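Homoprotocatechuate 2,3-dioxygenase (Brevibacterium fuscum, PDB 4Z6M) probably catalyses the iron(II)-dependent extradiol cleavage of the homoprotocatechuate ring by molecular oxygen. Local coordinates at residues A[221-229]-A[245-256]; A[290-299]-A[351-359]. The protein carries 1 engineered substitution. All coordinates share one frame; numbering follows the deposited sequence. Where two conformers were deposited one is given.

Contact 1 is wholly buried, whereas contact 2 lies nearer the periphery and includes several partly exposed residues; both reach the third subunit of the tetramer. Contact 1 lies inside the second glyoxalase-type domain, where helix 222-234 packs on the edge hairpin of the nine-stranded sheet; its grip is hydrocarbon, with charge only at one end. Contact 2, about 17 Å away between centres, joins the loop after strand 283-286 to a turn leading from the short strand 351-352, and rests on side-chain bonds to backbone carbonyls around a proline. The two meet directly: Tyr255 of contact 1 probably hydrogen-bonds through OH to Asp294 of contact 2, and Arg247 pairs with Trp295 through the backbone.

Contact 1 (A[221-229]-A[245-256]); sequences EKHNIIQIC and PGRHGVSNAFYL
With CG of Phe254 turned anti to the backbone N (chi1 -165°), the ring reaches Lys222, whose chain folds back at chi3 and chi4 after laying CB and CG across one face. Lys222 CB stands 4.0 Å from the Phe254 ring centroid, only 12° off the normal, a CH-pi contact; at the ring's edge, Ile226 CD1 approaches Phe254 CZ at 3.8 Å and Ile225 CD1 lies beside CD2. The other branch of Ile225, CG2, packs 3.6 Å from Leu256 CB; a turn on, Cys229 SG rests on both Leu256 methyls, 3.5 Å from CD1. This is helix-on-sheet packing of the glyoxalase fold: helix 222-229 runs nearly parallel to strand 254-256, at 17°, with the axes 8.7 Å apart. Where the hydrocarbon ends, Lys222 NZ comes within 4.2 Å of Arg247 NH2. One water accepts from both side chains; a second accepts from Lys222 and only weakly from Arg247. Gln271 accepts from the lysine, and salt bridges run from Lys222 to Glu221 of the second subunit and from Arg247 to Asp230 of the third. These carboxylates probably offset the closeness of the two cations, so the polar end of this apolar contact is shared with the subunit interfaces.

Contact 2 (A[290-299]-A[351-359]); sequences NQRRDWWGNP and YHGQASKGF
Segment 290-299 makes a type I turn from Asp294 to Gly297, beyond which Pro299 CA lies 5.3 Å from Ser356 CA, while Gly297 and Lys357 both adopt positive phi. Ser356 OG donates to Gly297 O at 2.7 Å, in the carbonyl plane and at a C=O...donor angle of 160°. The serine hydroxyl is placed there by a chi1 of 59°, between the backbone N and the carbonyl carbon. Gly297 O also accepts from Asn290 ND2 at 3.0 Å, a donor tilted from the carbonyl plane, so two side chains hold this carbonyl. A water donates to Asn290 OD1 and accepts from Ser356 N, bridging the segments. The arrangement joins the loop after strand 283-286, an outer strand of the nine-stranded sheet, to segment 351-359, which begins with a strand of the small antiparallel sheet 339-340/351-352 and turns out of it. Lys357 stretches out beyond a bend at chi2, passes Asn298 with CE 3.3 Å from OD1, and donates through NZ to Trp296 O at 3.0 Å. Asn298 has its main polar partner in Gly244 of the third subunit; there Ile241 O accepts from Lys357 NZ and Asp230 from the Trp296 indole. Beside Ser356 OG, the Pro299 ring makes the apolar part of the contact: its CB meets Ala355 CB at 3.8 Å, its CD lies against Lys357 CG, and its CG approaches Phe359 CD2 at 4.2 Å.

Contact 1 (A[221-229]-A[245-256])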
loop_
_atom_site.group_PDB
_atom_site.type_symbol
_atom_site.label_atom_id
_atom_site.label_comp_id
_atom_site.label_asym_id
_atom_site.label_seq_id
_atom_site.Cartn_x
_atom_site.Cartn_y
_atom_site.Cartn_z
ATOM N N GLU A 221 0.909 6.853 -3.698
ATOM C CA GLU A 221 0.666 6.179 -2.430
ATOM C C GLU A 221 1.783 6.448 -1.435
ATOM O O GLU A 221 2.865 6.925 -1.770
ATOM C CB GLU A 221 0.435 4.664 -2.645
ATOM C CG GLU A 221 -0.803 4.404 -3.510
ATOM C CD GLU A 221 -1.394 3.021 -3.453
ATOM O OE1 GLU A 221 -0.712 2.095 -2.982
ATOM O OE2 GLU A 221 -2.543 2.850 -3.885
ATOM N N LYS A 222 1.474 6.164 -0.184
ATOM C CA LYS A 222 2.407 6.406 0.888
ATOM C C LYS A 222 3.672 5.527 0.729
ATOM O O LYS A 222 4.787 5.994 0.988
ATOM C CB LYS A 222 1.710 6.254 2.248
ATOM C CG LYS A 222 0.585 7.275 2.449
ATOM C CD LYS A 222 -0.149 7.171 3.784
ATOM C CE LYS A 222 -1.143 6.031 3.824
ATOM N NZ LYS A 222 -2.397 6.276 3.057
ATOM N N HIS A 223 3.511 4.299 0.250
ATOM C CA HIS A 223 4.664 3.422 0.124
ATOM C C HIS A 223 5.656 3.947 -0.899
ATOM O O HIS A 223 6.839 3.631 -0.815
ATOM C CB HIS A 223 4.241 2.001 -0.239
ATOM C CG HIS A 223 3.547 1.885 -1.549
ATOM N ND1 HIS A 223 4.208 1.817 -2.755
ATOM C CD2 HIS A 223 2.225 1.802 -1.838
ATOM C CE1 HIS A 223 3.319 1.709 -3.733
ATOM N NE2 HIS A 223 2.114 1.722 -3.199
ATOM N N ASN A 224 5.214 4.792 -1.830
ATOM C CA ASN A 224 6.148 5.365 -2.804
ATOM C C ASN A 224 7.111 6.322 -2.113
ATOM O O ASN A 224 8.289 6.397 -2.462
ATOM C CB ASN A 224 5.394 6.057 -3.923
ATOM C CG ASN A 224 4.477 5.126 -4.668
ATOM O OD1 ASN A 224 3.261 5.201 -4.543
ATOM N ND2 ASN A 224 5.061 4.248 -5.459
ATOM N N ILE A 225 6.608 7.056 -1.116
ATOM C CA ILE A 225 7.453 7.972 -0.319
ATOM C C ILE A 225 8.408 7.175 0.564
ATOM O O ILE A 225 9.598 7.506 0.657
ATOM C CB ILE A 225 6.579 8.949 0.473
ATOM C CG1 ILE A 225 5.867 9.899 -0.517
ATOM C CG2 ILE A 225 7.411 9.718 1.499
ATOM C CD1 ILE A 225 4.869 10.840 0.093
ATOM N N ILE A 226 7.907 6.116 1.196
ATOM C CA ILE A 226 8.771 5.224 1.960
ATOM C C ILE A 226 9.926 4.676 1.094
ATOM O O ILE A 226 11.080 4.623 1.533
ATOM C CB ILE A 226 7.971 4.056 2.575
ATOM C CG1 ILE A 226 6.857 4.587 3.489
ATOM C CG2 ILE A 226 8.894 3.128 3.345
ATOM C CD1 ILE A 226 7.325 5.620 4.487
ATOM N N GLN A 227 9.628 4.294 -0.144
ATOM C CA GLN A 227 10.667 3.788 -1.036
ATOM C C GLN A 227 11.762 4.811 -1.300
ATOM O O GLN A 227 12.929 4.440 -1.458
ATOM C CB GLN A 227 10.082 3.284 -2.343
ATOM C CG GLN A 227 11.056 3.141 -3.488
ATOM C CD GLN A 227 12.180 2.123 -3.284
ATOM O OE1 GLN A 227 12.145 1.258 -2.407
ATOM N NE2 GLN A 227 13.143 2.174 -4.180
ATOM N N ILE A 228 11.400 6.079 -1.425
ATOM C CA ILE A 228 12.427 7.094 -1.672
ATOM C C ILE A 228 13.409 7.078 -0.500
ATOM O O ILE A 228 14.633 7.141 -0.694
ATOM C CB ILE A 228 11.810 8.484 -1.897
ATOM C CG1 ILE A 228 10.972 8.483 -3.170
ATOM C CG2 ILE A 228 12.881 9.561 -1.960
ATOM C CD1 ILE A 228 10.080 9.685 -3.371
ATOM N N CYS A 229 12.888 7.041 0.720
ATOM C CA CYS A 229 13.740 6.922 1.896
ATOM C C CYS A 229 14.618 5.687 1.859
ATOM O O CYS A 229 15.834 5.759 2.076
ATOM C CB CYS A 229 12.879 6.894 3.169
ATOM S SG CYS A 229 11.884 8.348 3.455
ATOM N N PRO A 245 9.959 10.555 6.986
ATOM C CA PRO A 245 8.620 10.818 6.481
ATOM C C PRO A 245 7.615 11.043 7.622
ATOM O O PRO A 245 7.866 10.663 8.757
ATOM C CB PRO A 245 8.291 9.554 5.703
ATOM C CG PRO A 245 9.025 8.492 6.431
ATOM C CD PRO A 245 10.291 9.137 6.925
ATOM N N GLY A 246 6.512 11.704 7.315
ATOM C CA GLY A 246 5.482 11.924 8.315
ATOM C C GLY A 246 4.123 12.113 7.702
ATOM O O GLY A 246 3.935 12.036 6.497
ATOM N N ARG A 247 3.176 12.388 8.593
ATOM C CA ARG A 247 1.864 12.898 8.230
ATOM C C ARG A 247 1.829 14.350 8.670
ATOM O O ARG A 247 2.101 14.639 9.824
ATOM C CB ARG A 247 0.788 12.090 8.974
ATOM C CG ARG A 247 -0.609 12.660 8.887
ATOM C CD ARG A 247 -1.257 12.369 7.558
ATOM N NE ARG A 247 -1.506 10.932 7.374
ATOM C CZ ARG A 247 -1.966 10.391 6.251
ATOM N NH1 ARG A 247 -2.224 11.158 5.185
ATOM N NH2 ARG A 247 -2.178 9.086 6.191
ATOM N N HIS A 248 1.427 15.254 7.778
ATOM C CA HIS A 248 1.240 16.657 8.159
ATOM C C HIS A 248 -0.075 16.798 8.932
ATOM O O HIS A 248 -1.047 16.091 8.657
ATOM C CB HIS A 248 1.126 17.523 6.934
ATOM C CG HIS A 248 2.410 17.852 6.254
ATOM N ND1 HIS A 248 3.510 18.368 6.914
ATOM C CD2 HIS A 248 2.747 17.799 4.939
ATOM C CE1 HIS A 248 4.466 18.612 6.025
ATOM N NE2 HIS A 248 4.018 18.291 4.825
ATOM N N GLY A 249 -0.115 17.727 9.873
ATOM C CA GLY A 249 -1.377 18.212 10.402
ATOM C C GLY A 249 -2.071 19.070 9.364
ATOM O O GLY A 249 -3.065 18.685 8.741
ATOM N N VAL A 250 -1.484 20.239 9.161
ATOM C CA VAL A 250 -1.905 21.122 8.085
ATOM C C VAL A 250 -1.747 20.339 6.770
ATOM O O VAL A 250 -0.690 19.795 6.494
ATOM C CB VAL A 250 -1.014 22.364 8.008
ATOM C CG1 VAL A 250 -1.374 23.170 6.789
ATOM C CG2 VAL A 250 -1.133 23.219 9.264
ATOM N N SER A 251 -2.803 20.299 5.992
ATOM C CA SER A 251 -2.933 19.582 4.706
ATOM C C SER A 251 -3.306 18.111 4.805
ATOM O O SER A 251 -3.825 17.567 3.823
ATOM C CB SER A 251 -1.724 19.742 3.782
ATOM O OG SER A 251 -0.691 18.792 4.105
ATOM N N ASN A 252 -3.006 17.462 5.945
ATOM C CA ASN A 252 -3.263 16.023 6.123
ATOM C C ASN A 252 -2.471 15.116 5.166
ATOM O O ASN A 252 -2.778 13.953 5.079
ATOM C CB ASN A 252 -4.745 15.705 5.980
ATOM C CG ASN A 252 -5.132 14.341 6.487
ATOM O OD1 ASN A 252 -4.655 13.888 7.541
ATOM N ND2 ASN A 252 -6.046 13.689 5.775
ATOM N N ALA A 253 -1.466 15.650 4.470
ATOM C CA ALA A 253 -0.735 14.861 3.496
ATOM C C ALA A 253 0.398 14.077 4.135
ATOM O O ALA A 253 0.992 14.485 5.138
ATOM C CB ALA A 253 -0.165 15.767 2.425
ATOM N N PHE A 254 0.708 12.938 3.542
ATOM C CA PHE A 254 1.900 12.179 3.914
ATOM C C PHE A 254 3.084 12.864 3.182
ATOM O O PHE A 254 2.919 13.300 2.044
ATOM C CB PHE A 254 1.713 10.718 3.497
ATOM C CG PHE A 254 2.680 9.753 4.118
ATOM C CD1 PHE A 254 2.428 9.214 5.346
ATOM C CD2 PHE A 254 3.823 9.360 3.452
ATOM C CE1 PHE A 254 3.310 8.318 5.910
ATOM C CE2 PHE A 254 4.713 8.486 4.024
ATOM C CZ PHE A 254 4.445 7.963 5.256
ATOM N N TYR A 255 4.240 12.977 3.829
ATOM C CA TYR A 255 5.295 13.851 3.328
ATOM C C TYR A 255 6.695 13.354 3.628
ATOM O O TYR A 255 6.919 12.511 4.517
ATOM C CB TYR A 255 5.132 15.254 3.936
ATOM C CG TYR A 255 5.555 15.359 5.385
ATOM C CD1 TYR A 255 6.865 15.588 5.728
ATOM C CD2 TYR A 255 4.637 15.218 6.432
ATOM C CE1 TYR A 255 7.279 15.674 7.044
ATOM C CE2 TYR A 255 5.038 15.307 7.754
ATOM C CZ TYR A 255 6.362 15.522 8.066
ATOM O OH TYR A 255 6.764 15.650 9.380
ATOM N N LEU A 256 7.638 13.975 2.913
ATOM C CA LEU A 256 9.064 13.761 3.090
ATOM C C LEU A 256 9.782 14.994 2.569
ATOM O O LEU A 256 9.368 15.525 1.544
ATOM C CB LEU A 256 9.530 12.544 2.282
ATOM C CG LEU A 256 11.027 12.205 2.332
ATOM C CD1 LEU A 256 11.463 11.800 3.728
ATOM C CD2 LEU A 256 11.355 11.168 1.288
HETATM O O HOH W 1 -3.629 9.290 3.475
HETATM O O HOH W 2 -4.424 6.950 5.162
#

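Contact 2 (A[290-299]-A[351-359])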
loop_
_atom_site.group_PDB
_atom_site.type_symbol
_atom_site.label_atom_id
_atom_site.label_comp_id
_atom_site.label_asym_id
_atom_site.label_seq_id
_atom_site.Cartn_x
_atom_site.Cartn_y
_atom_site.Cartn_z
ATOM N N ASN A 290 1.744 20.679 18.834
ATOM C CA ASN A 290 2.780 19.800 18.343
ATOM C C ASN A 290 2.294 18.772 17.338
ATOM O O ASN A 290 3.111 18.011 16.865
ATOM C CB ASN A 290 3.463 19.078 19.509
ATOM C CG ASN A 290 4.755 18.405 19.101
ATOM O OD1 ASN A 290 5.664 19.037 18.549
ATOM N ND2 ASN A 290 4.851 17.105 19.373
ATOM N N GLN A 291 1.015 18.778 16.972
ATOM C CA GLN A 291 0.526 17.961 15.859
ATOM C C GLN A 291 0.277 18.737 14.565
ATOM O O GLN A 291 -0.199 18.158 13.586
ATOM C CB GLN A 291 -0.728 17.160 16.258
ATOM C CG GLN A 291 -0.487 16.202 17.412
ATOM C CD GLN A 291 -1.618 15.222 17.753
ATOM O OE1 GLN A 291 -1.510 14.481 18.723
ATOM N NE2 GLN A 291 -2.701 15.247 17.014
ATOM N N ARG A 292 0.630 20.025 14.534
ATOM C CA ARG A 292 0.239 20.848 13.394
ATOM C C ARG A 292 1.108 20.560 12.162
ATOM O O ARG A 292 0.608 20.649 11.054
ATOM C CB ARG A 292 0.292 22.328 13.736
ATOM C CG ARG A 292 1.718 22.894 13.761
ATOM C CD ARG A 292 1.921 24.180 14.564
ATOM N NE ARG A 292 3.321 24.574 14.468
ATOM C CZ ARG A 292 4.287 23.967 15.137
ATOM N NH1 ARG A 292 4.003 23.030 16.028
ATOM N NH2 ARG A 292 5.547 24.317 14.937
ATOM N N ARG A 293 2.409 20.306 12.358
ATOM C CA ARG A 293 3.324 20.127 11.218
ATOM C C ARG A 293 3.613 18.649 10.967
ATOM O O ARG A 293 3.594 18.185 9.820
ATOM C CB ARG A 293 4.613 20.923 11.446
ATOM C CG ARG A 293 4.413 22.412 11.202
ATOM C CD ARG A 293 5.699 23.156 10.956
ATOM N NE ARG A 293 5.476 24.571 10.663
ATOM C CZ ARG A 293 5.180 25.072 9.475
ATOM N NH1 ARG A 293 5.008 24.298 8.419
ATOM N NH2 ARG A 293 5.075 26.380 9.330
ATOM N N ASP A 294 3.851 17.919 12.051
ATOM C CA ASP A 294 3.861 16.458 12.061
ATOM C C ASP A 294 2.759 16.003 13.001
ATOM O O ASP A 294 2.824 16.232 14.213
ATOM C CB ASP A 294 5.221 15.889 12.473
ATOM C CG ASP A 294 5.286 14.427 12.233
ATOM O OD1 ASP A 294 5.510 14.030 11.052
ATOM O OD2 ASP A 294 5.036 13.660 13.174
ATOM N N TRP A 295 1.763 15.340 12.423
ATOM C CA TRP A 295 0.576 14.896 13.151
ATOM C C TRP A 295 0.913 13.888 14.247
ATOM O O TRP A 295 0.171 13.738 15.223
ATOM C CB TRP A 295 -0.354 14.254 12.122
ATOM C CG TRP A 295 -1.661 13.706 12.577
ATOM C CD1 TRP A 295 -2.099 12.431 12.421
ATOM C CD2 TRP A 295 -2.772 14.455 13.110
ATOM N NE1 TRP A 295 -3.397 12.304 12.856
ATOM C CE2 TRP A 295 -3.828 13.534 13.310
ATOM C CE3 TRP A 295 -2.959 15.789 13.496
ATOM C CZ2 TRP A 295 -5.066 13.929 13.807
ATOM C CZ3 TRP A 295 -4.207 16.166 14.033
ATOM C CH2 TRP A 295 -5.225 15.230 14.181
ATOM N N TRP A 296 2.027 13.181 14.072
ATOM C CA TRP A 296 2.503 12.177 15.023
ATOM C C TRP A 296 3.369 12.775 16.114
ATOM O O TRP A 296 3.861 12.051 16.995
ATOM C CB TRP A 296 3.252 11.082 14.282
ATOM C CG TRP A 296 2.524 10.540 13.091
ATOM C CD1 TRP A 296 1.163 10.463 12.888
ATOM C CD2 TRP A 296 3.132 10.000 11.910
ATOM N NE1 TRP A 296 0.904 9.883 11.670
ATOM C CE2 TRP A 296 2.090 9.576 11.059
ATOM C CE3 TRP A 296 4.451 9.774 11.522
ATOM C CZ2 TRP A 296 2.338 8.995 9.827
ATOM C CZ3 TRP A 296 4.695 9.216 10.303
ATOM C CH2 TRP A 296 3.652 8.851 9.459
ATOM N N GLY A 297 3.550 14.095 16.058
ATOM C CA GLY A 297 4.297 14.801 17.065
ATOM C C GLY A 297 5.804 14.733 16.916
ATOM O O GLY A 297 6.515 15.196 17.791
ATOM N N ASN A 298 6.307 14.169 15.816
ATOM C CA ASN A 298 7.746 14.125 15.628
ATOM C C ASN A 298 8.271 15.552 15.491
ATOM O O ASN A 298 7.574 16.443 14.982
ATOM C CB ASN A 298 8.130 13.250 14.419
ATOM C CG ASN A 298 8.145 11.786 14.769
ATOM O OD1 ASN A 298 8.530 11.428 15.878
ATOM N ND2 ASN A 298 7.759 10.941 13.848
ATOM N N PRO A 299 9.481 15.789 15.986
ATOM C CA PRO A 299 9.998 17.158 16.017
ATOM C C PRO A 299 10.339 17.692 14.631
ATOM O O PRO A 299 10.783 16.940 13.770
ATOM C CB PRO A 299 11.258 17.033 16.886
ATOM C CG PRO A 299 11.718 15.631 16.650
ATOM C CD PRO A 299 10.430 14.828 16.605
ATOM N N TYR A 351 6.083 20.294 26.084
ATOM C CA TYR A 351 7.535 20.412 25.913
ATOM C C TYR A 351 7.916 21.852 26.179
ATOM O O TYR A 351 7.360 22.754 25.576
ATOM C CB TYR A 351 7.957 19.965 24.486
ATOM C CG TYR A 351 7.474 18.572 24.167
ATOM C CD1 TYR A 351 8.067 17.456 24.764
ATOM C CD2 TYR A 351 6.393 18.366 23.338
ATOM C CE1 TYR A 351 7.612 16.185 24.510
ATOM C CE2 TYR A 351 5.912 17.099 23.091
ATOM C CZ TYR A 351 6.522 16.013 23.671
ATOM O OH TYR A 351 6.047 14.747 23.418
ATOM N N HIS A 352 8.849 22.054 27.102
ATOM C CA HIS A 352 9.341 23.368 27.477
ATOM C C HIS A 352 10.817 23.488 27.147
ATOM O O HIS A 352 11.636 22.765 27.715
ATOM C CB HIS A 352 9.214 23.554 28.988
ATOM C CG HIS A 352 7.818 23.493 29.489
ATOM N ND1 HIS A 352 7.055 24.622 29.678
ATOM C CD2 HIS A 352 7.049 22.444 29.864
ATOM C CE1 HIS A 352 5.867 24.273 30.137
ATOM N NE2 HIS A 352 5.837 22.955 30.256
ATOM N N GLY A 353 11.154 24.420 26.263
ATOM C CA GLY A 353 12.552 24.693 25.958
ATOM C C GLY A 353 13.262 23.562 25.232
ATOM O O GLY A 353 14.478 23.477 25.253
ATOM N N GLN A 354 12.490 22.699 24.572
ATOM C CA GLN A 354 13.046 21.572 23.848
ATOM C C GLN A 354 12.063 21.135 22.787
ATOM O O GLN A 354 10.929 21.616 22.751
ATOM C CB GLN A 354 13.382 20.428 24.801
ATOM C CG GLN A 354 12.250 19.938 25.680
ATOM C CD GLN A 354 12.749 18.994 26.771
ATOM O OE1 GLN A 354 13.807 18.375 26.646
ATOM N NE2 GLN A 354 11.989 18.883 27.839
ATOM N N ALA A 355 12.522 20.259 21.898
ATOM C CA ALA A 355 11.672 19.612 20.939
ATOM C C ALA A 355 10.970 18.419 21.551
ATOM O O ALA A 355 11.264 18.015 22.674
ATOM C CB ALA A 355 12.486 19.218 19.725
ATOM N N SER A 356 10.048 17.842 20.800
ATOM C CA SER A 356 9.388 16.624 21.207
ATOM C C SER A 356 10.335 15.420 21.127
ATOM O O SER A 356 11.438 15.499 20.556
ATOM C CB SER A 356 8.190 16.422 20.312
ATOM O OG SER A 356 8.616 16.352 18.963
ATOM N N LYS A 357 9.890 14.314 21.721
ATOM C CA LYS A 357 10.526 12.998 21.626
ATOM C C LYS A 357 11.924 12.936 22.239
ATOM O O LYS A 357 12.721 12.042 21.927
ATOM C CB LYS A 357 10.565 12.470 20.182
ATOM C CG LYS A 357 9.319 12.650 19.343
ATOM C CD LYS A 357 8.133 11.860 19.801
ATOM C CE LYS A 357 6.992 11.950 18.790
ATOM N NZ LYS A 357 5.682 11.616 19.376
ATOM N N GLY A 358 12.233 13.868 23.128
ATOM C CA GLY A 358 13.460 13.773 23.913
ATOM C C GLY A 358 14.650 14.565 23.403
ATOM O O GLY A 358 15.741 14.412 23.939
ATOM N N PHE A 359 14.452 15.414 22.395
ATOM C CA PHE A 359 15.538 16.132 21.728
ATOM C C PHE A 359 15.542 17.628 22.066
ATOM O O PHE A 359 14.500 18.224 22.290
ATOM C CB PHE A 359 15.454 15.957 20.213
ATOM C CG PHE A 359 15.613 14.539 19.763
ATOM C CD1 PHE A 359 16.810 13.857 19.981
ATOM C CD2 PHE A 359 14.553 13.859 19.162
ATOM C CE1 PHE A 359 16.949 12.537 19.578
ATOM C CE2 PHE A 359 14.700 12.547 18.747
ATOM C CZ PHE A 359 15.894 11.882 18.963
HETATM O O HOH W 3 8.407 19.756 19.116
#